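Local coordinates for protein pyrethroid hydrolase (Sphingobium faniae, PDB 5Y5R) that hydrolyses the ester bond of pyrethroid insecticides such as cypermethrin and permethrin, releasing an alcohol and a substituted cyclopropanecarboxylic acid, at residues A[27-32]-A[240-245]; A[129-134]-A[153-158]; A[143-146]-A[150-153]. One frame throughout, in Å; residues are numbered along the deposited sequence.

Interaction 1 of 3, residues A[27-32]-A[240-245]; sequences EARGYR and LAEAIA
Arg-29 lays its side chain along Ala-245, and the methyl group of that alanine meets almost every atom of it in turn. At the root, CB of Arg-29 stands 4.1 Å from CB of Ala-245. With CG set anti to the carbonyl carbon (chi1 -75°) and the chain bent at chi2 (-77°), the path folds toward the helix, and CG of Arg-29 comes to 3.5 Å from Ala-245 CB. CD of Arg-29 swings a little wider, 3.9 Å from the same methyl, before NE of Arg-29 returns to 3.6 Å from Ala-245 CB and CZ to 3.4 Å. The guanidinium then passes with one face over Ala-245 CB, NH2 of Arg-29 lying 3.3 Å from it and NH1 3.9 Å from Glu-242 O. In this alpha/beta hydrolase fold the contact joins the turn after helix 23-28 to the C-terminal helix 237-249, whose Ile-244 reaches Ile-6 and Ile-99 of the parallel sheet. The charged tip finds its strongest partners further along the C-terminal helix: NH1 forms a salt bridge with Asp-246, and NH2 one with Asp-249. Tyr-31 approaches the methyl obliquely, its CE2 4.4 Å from Ala-245 CB, while its hydroxyl is hydrogen-bonded to Asp-249.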
loop_
_atom_site.group_PDB
_atom_site.type_symbol
_atom_site.label_atom_id
_atom_site.label_comp_id
_atom_site.label_asym_id
_atom_site.label_seq_id
_atom_site.Cartn_x
_atom_site.Cartn_y
_atom_site.Cartn_z
ATOM N N GLU A 27 13.642 -0.234 12.730
ATOM C CA GLU A 27 14.761 -1.071 13.168
ATOM C C GLU A 27 15.246 -0.683 14.561
ATOM O O GLU A 27 15.748 -1.532 15.302
ATOM C CB GLU A 27 15.893 -1.013 12.144
ATOM C CG GLU A 27 15.582 -1.872 10.928
ATOM C CD GLU A 27 16.587 -1.771 9.795
ATOM O OE1 GLU A 27 17.353 -0.775 9.730
ATOM O OE2 GLU A 27 16.584 -2.709 8.953
ATOM N N ALA A 28 15.136 0.594 14.923
ATOM C CA ALA A 28 15.470 1.019 16.274
ATOM C C ALA A 28 14.466 0.493 17.299
ATOM O O ALA A 28 14.810 0.336 18.476
ATOM C CB ALA A 28 15.529 2.549 16.341
ATOM N N ARG A 29 13.231 0.201 16.879
ATOM C CA ARG A 29 12.237 -0.414 17.753
ATOM C C ARG A 29 12.438 -1.915 17.893
ATOM O O ARG A 29 11.585 -2.608 18.478
ATOM C CB ARG A 29 10.825 -0.134 17.220
ATOM C CG ARG A 29 10.318 1.263 17.436
ATOM C CD ARG A 29 9.908 1.386 18.892
ATOM N NE ARG A 29 8.824 2.340 19.088
ATOM C CZ ARG A 29 7.594 2.001 19.467
ATOM N NH1 ARG A 29 6.686 2.938 19.626
ATOM N NH2 ARG A 29 7.279 0.727 19.694
ATOM N N GLY A 30 13.545 -2.431 17.367
ATOM C CA GLY A 30 13.871 -3.821 17.526
ATOM C C GLY A 30 13.225 -4.725 16.521
ATOM O O GLY A 30 13.137 -5.935 16.760
ATOM N N TYR A 31 12.843 -4.202 15.358
ATOM C CA TYR A 31 12.198 -5.024 14.354
ATOM C C TYR A 31 13.121 -5.218 13.166
ATOM O O TYR A 31 13.915 -4.343 12.808
ATOM C CB TYR A 31 10.891 -4.393 13.877
ATOM C CG TYR A 31 9.808 -4.414 14.906
ATOM C CD1 TYR A 31 9.105 -5.576 15.137
ATOM C CD2 TYR A 31 9.485 -3.287 15.649
ATOM C CE1 TYR A 31 8.101 -5.625 16.072
ATOM C CE2 TYR A 31 8.474 -3.326 16.608
ATOM C CZ TYR A 31 7.791 -4.508 16.805
ATOM O OH TYR A 31 6.789 -4.617 17.728
ATOM N N ARG A 32 13.021 -6.390 12.572
ATOM C CA ARG A 32 13.595 -6.598 11.264
ATOM C C ARG A 32 12.620 -6.048 10.236
ATOM O O ARG A 32 11.424 -6.340 10.291
ATOM C CB ARG A 32 13.878 -8.077 11.031
ATOM C CG ARG A 32 14.532 -8.303 9.697
ATOM C CD ARG A 32 15.544 -9.381 9.768
ATOM N NE ARG A 32 15.329 -10.383 8.731
ATOM C CZ ARG A 32 16.164 -11.386 8.495
ATOM N NH1 ARG A 32 17.268 -11.504 9.213
ATOM N NH2 ARG A 32 15.899 -12.271 7.551
ATOM N N LEU A 240 4.907 8.396 11.706
ATOM C CA LEU A 240 4.386 7.236 11.006
ATOM C C LEU A 240 4.979 5.961 11.550
ATOM O O LEU A 240 4.249 5.020 11.860
ATOM C CB LEU A 240 4.673 7.360 9.503
ATOM C CG LEU A 240 4.242 6.153 8.682
ATOM C CD1 LEU A 240 2.747 5.875 8.929
ATOM C CD2 LEU A 240 4.529 6.354 7.182
ATOM N N ALA A 241 6.313 5.925 11.695
ATOM C CA ALA A 241 6.966 4.740 12.230
ATOM C C ALA A 241 6.549 4.476 13.676
ATOM O O ALA A 241 6.452 3.314 14.094
ATOM C CB ALA A 241 8.497 4.870 12.108
ATOM N N GLU A 242 6.330 5.540 14.457
ATOM C CA GLU A 242 5.843 5.389 15.832
ATOM C C GLU A 242 4.514 4.636 15.872
ATOM O O GLU A 242 4.327 3.705 16.667
ATOM C CB GLU A 242 5.683 6.760 16.487
ATOM C CG GLU A 242 5.121 6.690 17.911
ATOM C CD GLU A 242 5.014 8.062 18.576
ATOM O OE1 GLU A 242 5.142 9.083 17.863
ATOM O OE2 GLU A 242 4.769 8.124 19.801
ATOM N N ALA A 243 3.556 5.060 15.045
ATOM C CA ALA A 243 2.259 4.397 15.040
ATOM C C ALA A 243 2.388 2.965 14.545
ATOM O O ALA A 243 1.714 2.071 15.056
ATOM C CB ALA A 243 1.274 5.181 14.182
ATOM N N ILE A 244 3.254 2.717 13.553
ATOM C CA ILE A 244 3.434 1.339 13.084
ATOM C C ILE A 244 4.000 0.454 14.193
ATOM O O ILE A 244 3.557 -0.686 14.385
ATOM C CB ILE A 244 4.323 1.283 11.824
ATOM C CG1 ILE A 244 3.666 2.012 10.653
ATOM C CG2 ILE A 244 4.618 -0.145 11.448
ATOM C CD1 ILE A 244 4.677 2.455 9.551
ATOM N N ALA A 245 5.008 0.951 14.914
ATOM C CA ALA A 245 5.657 0.139 15.947
ATOM C C ALA A 245 4.719 -0.122 17.140
ATOM O O ALA A 245 4.691 -1.240 17.685
ATOM C CB ALA A 245 6.973 0.800 16.363
#

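Interaction 2 of 3, residues A[129-134]-A[153-158]; sequences LDLIQP and EVFMGD. With 8NL ((2-methyl-3-phenyl-phenyl)methyl (1~{S})-3-[(~{E})-2-chloranyl-3,3,3-tris(fluoranyl)prop-1-enyl]-2,2-dimethyl-cyclopropane-1-carboxylate), chain G.
Leu-131 and Val-154 mark the nearest backbone approach, their CA atoms 9.2 Å apart, where helix 126-131 gives way to strand 132-135 and helix 148-155 nears its end, so the gap is bridged by side chains. Leu-131 and Val-154 reach toward each other tip to tip, with CD1 of Leu-131 3.9 Å from CG2 of Val-154 and touching CG1 as well. That same methyl also serves Phe-155, resting obliquely to the ring at 3.9 Å from CE2; here the two side chains slide past one another in opposite directions. The CB of Ile-132 points neither at the other segment nor away from it, but with CG1 anti to its carbonyl carbon (chi1 -55°) the side chain brings that atom to 4.0 Å from Phe-155 CZ. Both segments belong to the cap inserted between strands 95-101 and 194-199 of the alpha/beta hydrolase core, and here the cap meets the bound pyrethroid. One face of the Phe-155 ring lies against the biphenyl part of 8NL, with ligand atom C12 3.7 Å above the ring plane, toward its rim. CB of Phe-155 adds a contact to the central ring, 3.6 Å from C5 of 8NL. Ile-132 faces the trifluoromethyl group, its CG1 3.8 Å from F2, and CD2 of Leu-129 touches the chlorine atom of the ligand. The side chain of Phe-155 also lies about 4 Å from that of His-230, a probable member of the charge relay. Since the meeting surfaces are aliphatic and aromatic carbon, the contact offers the ligand's hydrophobic and halogenated parts a wall that probably grips them by shape and dispersion, while the ester's polar atoms are met elsewhere, consistent with so hydrophobic a substrate.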
loop_
_atom_site.group_PDB
_atom_site.type_symbol
_atom_site.label_atom_id
_atom_site.label_comp_id
_atom_site.label_asym_id
_atom_site.label_seq_id
_atom_site.Cartn_x
_atom_site.Cartn_y
_atom_site.Cartn_z
ATOM N N LEU A 129 -6.798 9.200 -11.971
ATOM C CA LEU A 129 -7.175 8.774 -13.318
ATOM C C LEU A 129 -6.849 9.842 -14.352
ATOM O O LEU A 129 -6.633 9.521 -15.531
ATOM C CB LEU A 129 -8.661 8.406 -13.404
ATOM C CG LEU A 129 -9.174 7.288 -12.506
ATOM C CD1 LEU A 129 -10.674 7.102 -12.684
ATOM C CD2 LEU A 129 -8.447 5.996 -12.792
ATOM N N ASP A 130 -6.805 11.109 -13.932
ATOM C CA ASP A 130 -6.449 12.197 -14.840
ATOM C C ASP A 130 -4.979 12.127 -15.249
ATOM O O ASP A 130 -4.641 12.320 -16.422
ATOM C CB ASP A 130 -6.704 13.533 -14.130
ATOM C CG ASP A 130 -6.318 14.745 -14.970
ATOM O OD1 ASP A 130 -6.936 14.938 -16.021
ATOM O OD2 ASP A 130 -5.401 15.505 -14.618
ATOM N N LEU A 131 -4.099 11.807 -14.297
ATOM C CA LEU A 131 -2.654 11.935 -14.456
ATOM C C LEU A 131 -1.947 10.635 -14.771
ATOM O O LEU A 131 -0.773 10.669 -15.150
ATOM C CB LEU A 131 -2.036 12.522 -13.177
ATOM C CG LEU A 131 -2.384 13.983 -12.902
ATOM C CD1 LEU A 131 -2.118 14.343 -11.466
ATOM C CD2 LEU A 131 -1.626 14.919 -13.839
ATOM N N ILE A 132 -2.608 9.509 -14.552
ATOM C CA ILE A 132 -2.091 8.180 -14.819
ATOM C C ILE A 132 -2.949 7.596 -15.924
ATOM O O ILE A 132 -4.170 7.466 -15.762
ATOM C CB ILE A 132 -2.142 7.297 -13.567
ATOM C CG1 ILE A 132 -1.400 7.963 -12.395
ATOM C CG2 ILE A 132 -1.643 5.911 -13.885
ATOM C CD1 ILE A 132 0.104 8.066 -12.552
ATOM N N GLN A 133 -2.324 7.237 -17.036
ATOM C CA GLN A 133 -3.043 6.864 -18.239
ATOM C C GLN A 133 -2.753 5.433 -18.675
ATOM O O GLN A 133 -1.752 4.838 -18.263
ATOM C CB GLN A 133 -2.728 7.849 -19.370
ATOM C CG GLN A 133 -2.977 9.287 -18.959
ATOM C CD GLN A 133 -2.450 10.274 -19.983
ATOM O OE1 GLN A 133 -1.406 10.049 -20.610
ATOM N NE2 GLN A 133 -3.163 11.388 -20.151
ATOM N N PRO A 134 -3.674 4.810 -19.409
ATOM C CA PRO A 134 -3.453 3.431 -19.862
ATOM C C PRO A 134 -2.425 3.344 -20.991
ATOM O O PRO A 134 -2.270 4.279 -21.779
ATOM C CB PRO A 134 -4.835 3.000 -20.368
ATOM C CG PRO A 134 -5.824 4.032 -19.751
ATOM C CD PRO A 134 -5.035 5.292 -19.718
ATOM N N GLU A 153 3.005 18.029 -7.377
ATOM C CA GLU A 153 2.188 18.632 -6.332
ATOM C C GLU A 153 1.056 17.721 -5.902
ATOM O O GLU A 153 0.545 17.896 -4.791
ATOM C CB GLU A 153 1.613 19.982 -6.737
ATOM C CG GLU A 153 0.775 19.986 -7.952
ATOM C CD GLU A 153 0.542 21.385 -8.479
ATOM O OE1 GLU A 153 1.272 22.333 -8.108
ATOM O OE2 GLU A 153 -0.417 21.552 -9.236
ATOM N N VAL A 154 0.625 16.797 -6.764
ATOM C CA VAL A 154 -0.467 15.863 -6.450
ATOM C C VAL A 154 0.035 14.642 -5.681
ATOM O O VAL A 154 -0.532 14.267 -4.645
ATOM C CB VAL A 154 -1.207 15.453 -7.740
ATOM C CG1 VAL A 154 -2.116 14.323 -7.517
ATOM C CG2 VAL A 154 -2.004 16.628 -8.292
ATOM N N PHE A 155 1.051 13.958 -6.214
ATOM C CA PHE A 155 1.546 12.722 -5.628
ATOM C C PHE A 155 2.751 12.873 -4.704
ATOM O O PHE A 155 2.922 12.023 -3.835
ATOM C CB PHE A 155 1.942 11.746 -6.731
ATOM C CG PHE A 155 0.792 11.207 -7.523
ATOM C CD1 PHE A 155 0.101 10.094 -7.081
ATOM C CD2 PHE A 155 0.422 11.801 -8.738
ATOM C CE1 PHE A 155 -0.921 9.555 -7.828
ATOM C CE2 PHE A 155 -0.638 11.282 -9.483
ATOM C CZ PHE A 155 -1.301 10.147 -9.022
HETATM N N MSE A 156 3.638 13.849 -4.933
HETATM C CA MSE A 156 4.947 13.962 -4.222
HETATM C C MSE A 156 5.070 15.260 -3.416
HETATM O O MSE A 156 6.173 15.756 -3.138
HETATM C CB MSE A 156 6.126 13.912 -5.208
HETATM C CG MSE A 156 6.227 12.674 -6.118
HETATM SE SE MSE A 156 7.210 13.068 -7.803
HETATM C CE MSE A 156 5.637 13.105 -9.032
ATOM N N GLY A 157 3.928 15.846 -3.077
ATOM C CA GLY A 157 3.917 17.062 -2.294
ATOM C C GLY A 157 4.496 16.899 -0.902
ATOM O O GLY A 157 4.866 17.898 -0.280
ATOM N N ASP A 158 4.473 15.675 -0.362
ATOM C CA ASP A 158 5.016 15.357 0.956
ATOM C C ASP A 158 6.529 15.215 0.978
ATOM O O ASP A 158 7.081 14.993 2.069
ATOM C CB ASP A 158 4.409 14.078 1.518
ATOM C CG ASP A 158 2.948 14.237 1.886
ATOM O OD1 ASP A 158 2.664 14.610 3.049
ATOM O OD2 ASP A 158 2.091 13.976 1.027
HETATM C C 8NL G . 1.803 6.777 -8.544
HETATM C C8 8NL G . 5.267 8.666 -9.485
HETATM C C9 8NL G . 5.769 9.070 -10.719
HETATM C C10 8NL G . 4.966 9.776 -11.604
HETATM C C11 8NL G . 3.664 10.052 -11.194
HETATM C C12 8NL G . 3.181 9.642 -9.952
HETATM C C13 8NL G . 1.222 5.990 -5.663
HETATM O O 8NL G . -0.162 6.156 -6.055
HETATM CL CL 8NL G . -6.394 5.631 -9.513
HETATM C C21 8NL G . -4.875 5.251 -8.698
HETATM C C22 8NL G . -3.627 5.183 -9.545
HETATM F F2 8NL G . -2.908 6.265 -9.304
HETATM F F1 8NL G . -2.905 4.101 -9.323
HETATM F F 8NL G . -4.008 5.167 -10.805
HETATM C C20 8NL G . -4.855 5.088 -7.374
HETATM C C16 8NL G . -3.581 4.729 -6.642
HETATM C C17 8NL G . -3.864 4.964 -5.162
HETATM C C18 8NL G . -4.015 3.467 -4.935
HETATM C C19 8NL G . -5.141 5.780 -4.901
HETATM C C15 8NL G . -2.710 5.722 -5.878
HETATM C C14 8NL G . -1.274 5.196 -5.794
HETATM O O1 8NL G . -1.062 4.001 -5.580
HETATM C C2 8NL G . 2.244 7.050 -6.103
HETATM C C3 8NL G . 2.962 7.658 -5.081
HETATM C C4 8NL G . 3.925 8.635 -5.331
HETATM C C5 8NL G . 4.221 9.001 -6.641
HETATM C C6 8NL G . 3.535 8.430 -7.706
HETATM C C1 8NL G . 2.549 7.439 -7.433
HETATM C C7 8NL G . 3.970 8.922 -9.077
#

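Interaction 3 of 3, residues A[143-146]-A[150-153]; sequences ADFS and RLRE. With 8NL ((2-methyl-3-phenyl-phenyl)methyl (1~{S})-3-[(~{E})-2-chloranyl-3,3,3-tris(fluoranyl)prop-1-enyl]-2,2-dimethyl-cyclopropane-1-carboxylate), chain G.
Leu-151 and Phe-145 both place CG anti to their carbonyl carbon (chi1 -70° and -67°), which sends the leucine fork toward the segment 143-146 and brings the phenyl ring back toward Leu-151 although the CB of Phe-145 sets out away from the helix. The two side chains cross at about a right angle, with CD1 of Phe-145 3.9 Å from CD1 of Leu-151. This leucine methyl also sits 3.4 Å from the backbone O of Asp-144, while the other branch, CD2, lies 4.0 Å from Ala-143 CB. Ala-143 in turn lies over one face of the Phe-145 ring, toward its rim. The segment 143-146 links strand 140-143 to helix 148-155 within the cap of the alpha/beta hydrolase, and an Asx turn shapes it: OD1 of Asp-144 accepts from Ser-146 N at 3.0 Å and from Ser-146 OG at 2.6 Å. Both donors come from the same face of the carboxylate, the backbone N from well above its plane and the hydroxyl from the syn side. The other oxygen, OD2, forms a salt bridge with Arg-147, so the whole carboxylate is tied down. Replacing Leu-151 with an alanine would probably leave Ala-143, Phe-145 and the ligand's terminal phenyl without the two methyls that touch them, opening a gap on that side. The ligand's phenyl is flanked by both segments, its C11 standing 3.5 Å from Ala-143 CB and 3.7 Å from Leu-151 CD2, with ring atom C10 of 8NL set obliquely to Phe-145.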
loop_
_atom_site.group_PDB
_atom_site.type_symbol
_atom_site.label_atom_id
_atom_site.label_comp_id
_atom_site.label_asym_id
_atom_site.label_seq_id
_atom_site.Cartn_x
_atom_site.Cartn_y
_atom_site.Cartn_z
ATOM N N ALA A 143 2.373 7.422 -15.909
ATOM C CA ALA A 143 2.084 8.817 -15.573
ATOM C C ALA A 143 2.123 9.719 -16.805
ATOM O O ALA A 143 2.787 9.438 -17.813
ATOM C CB ALA A 143 3.056 9.339 -14.515
ATOM N N ASP A 144 1.357 10.789 -16.743
ATOM C CA ASP A 144 1.345 11.774 -17.813
ATOM C C ASP A 144 2.533 12.732 -17.678
ATOM O O ASP A 144 2.445 13.764 -17.010
ATOM C CB ASP A 144 0.017 12.509 -17.789
ATOM C CG ASP A 144 -0.080 13.565 -18.828
ATOM O OD1 ASP A 144 0.839 13.673 -19.678
ATOM O OD2 ASP A 144 -1.107 14.289 -18.799
ATOM N N PHE A 145 3.633 12.465 -18.400
ATOM C CA PHE A 145 4.795 13.327 -18.193
ATOM C C PHE A 145 4.683 14.674 -18.880
ATOM O O PHE A 145 5.550 15.525 -18.669
ATOM C CB PHE A 145 6.075 12.603 -18.608
ATOM C CG PHE A 145 6.380 11.455 -17.714
ATOM C CD1 PHE A 145 6.650 11.673 -16.368
ATOM C CD2 PHE A 145 6.262 10.164 -18.162
ATOM C CE1 PHE A 145 6.900 10.592 -15.505
ATOM C CE2 PHE A 145 6.488 9.086 -17.308
ATOM C CZ PHE A 145 6.806 9.304 -15.976
ATOM N N SER A 146 3.574 14.957 -19.563
ATOM C CA SER A 146 3.396 16.319 -20.028
ATOM C C SER A 146 3.080 17.290 -18.891
ATOM O O SER A 146 3.206 18.496 -19.094
ATOM C CB SER A 146 2.281 16.356 -21.084
ATOM O OG SER A 146 0.986 16.128 -20.509
ATOM N N ARG A 150 2.272 19.252 -11.991
ATOM C CA ARG A 150 1.030 18.662 -11.501
ATOM C C ARG A 150 1.283 17.306 -10.851
ATOM O O ARG A 150 0.696 16.986 -9.810
ATOM C CB ARG A 150 0.045 18.509 -12.658
ATOM C CG ARG A 150 -1.359 18.322 -12.240
ATOM C CD ARG A 150 -1.900 19.570 -11.601
ATOM N NE ARG A 150 -3.184 19.296 -10.968
ATOM C CZ ARG A 150 -3.483 19.668 -9.731
ATOM N NH1 ARG A 150 -2.594 20.356 -9.042
ATOM N NH2 ARG A 150 -4.659 19.371 -9.203
ATOM N N LEU A 151 2.133 16.479 -11.472
ATOM C CA LEU A 151 2.435 15.169 -10.911
ATOM C C LEU A 151 3.075 15.305 -9.550
ATOM O O LEU A 151 2.757 14.539 -8.631
ATOM C CB LEU A 151 3.369 14.368 -11.822
ATOM C CG LEU A 151 2.845 13.843 -13.143
ATOM C CD1 LEU A 151 4.003 13.258 -13.978
ATOM C CD2 LEU A 151 1.762 12.796 -12.863
ATOM N N ARG A 152 4.007 16.258 -9.415
ATOM C CA ARG A 152 4.703 16.466 -8.147
ATOM C C ARG A 152 3.753 16.965 -7.070
ATOM O O ARG A 152 3.695 16.405 -5.961
ATOM C CB ARG A 152 5.829 17.485 -8.305
ATOM C CG ARG A 152 6.678 17.621 -7.016
ATOM C CD ARG A 152 7.405 18.947 -6.959
ATOM N NE ARG A 152 6.542 20.133 -6.848
ATOM C CZ ARG A 152 6.047 20.597 -5.692
ATOM N NH1 ARG A 152 6.339 19.982 -4.551
ATOM N NH2 ARG A 152 5.310 21.698 -5.663
ATOM N N GLU A 153 3.005 18.029 -7.377
ATOM C CA GLU A 153 2.188 18.632 -6.332
ATOM C C GLU A 153 1.056 17.721 -5.902
ATOM O O GLU A 153 0.545 17.896 -4.791
ATOM C CB GLU A 153 1.613 19.982 -6.737
ATOM C CG GLU A 153 0.775 19.986 -7.952
ATOM C CD GLU A 153 0.542 21.385 -8.479
ATOM O OE1 GLU A 153 1.272 22.333 -8.108
ATOM O OE2 GLU A 153 -0.417 21.552 -9.236
HETATM C C 8NL G . 1.803 6.777 -8.544
HETATM C C8 8NL G . 5.267 8.666 -9.485
HETATM C C9 8NL G . 5.769 9.070 -10.719
HETATM C C10 8NL G . 4.966 9.776 -11.604
HETATM C C11 8NL G . 3.664 10.052 -11.194
HETATM C C12 8NL G . 3.181 9.642 -9.952
HETATM C C13 8NL G . 1.222 5.990 -5.663
HETATM O O 8NL G . -0.162 6.156 -6.055
HETATM CL CL 8NL G . -6.394 5.631 -9.513
HETATM C C21 8NL G . -4.875 5.251 -8.698
HETATM C C22 8NL G . -3.627 5.183 -9.545
HETATM F F2 8NL G . -2.908 6.265 -9.304
HETATM F F1 8NL G . -2.905 4.101 -9.323
HETATM F F 8NL G . -4.008 5.167 -10.805
HETATM C C20 8NL G . -4.855 5.088 -7.374
HETATM C C16 8NL G . -3.581 4.729 -6.642
HETATM C C17 8NL G . -3.864 4.964 -5.162
HETATM C C18 8NL G . -4.015 3.467 -4.935
HETATM C C19 8NL G . -5.141 5.780 -4.901
HETATM C C15 8NL G . -2.710 5.722 -5.878
HETATM C C14 8NL G . -1.274 5.196 -5.794
HETATM O O1 8NL G . -1.062 4.001 -5.580
HETATM C C2 8NL G . 2.244 7.050 -6.103
HETATM C C3 8NL G . 2.962 7.658 -5.081
HETATM C C4 8NL G . 3.925 8.635 -5.331
HETATM C C5 8NL G . 4.221 9.001 -6.641
HETATM C C6 8NL G . 3.535 8.430 -7.706
HETATM C C1 8NL G . 2.549 7.439 -7.433
HETATM C C7 8NL G . 3.970 8.922 -9.077
#

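Overall arrangement
Interactions 2 and 3 form one continuous patch of the cap, their centres about 6 Å apart. Both use helix 148-155, and a probable hydrogen bond from Asp-144 N to Leu-131 O (2.7 Å) stitches them together, reinforced where Ile-132 CD1 packs 3.7 Å from Ala-143 CA. Together they receive 8NL from its halogenated end to its terminal phenyl, while Ser-78, His-230 and Ala-12 hydrogen-bond to the ligand on the catalytic side. Interaction 1 stands apart: its centre is about 29 Å from that of interaction 2 and about 32 Å from that of interaction 3. Along the chain, however, it encloses both, closing the core's early and late helices around the sequence that carries the cap.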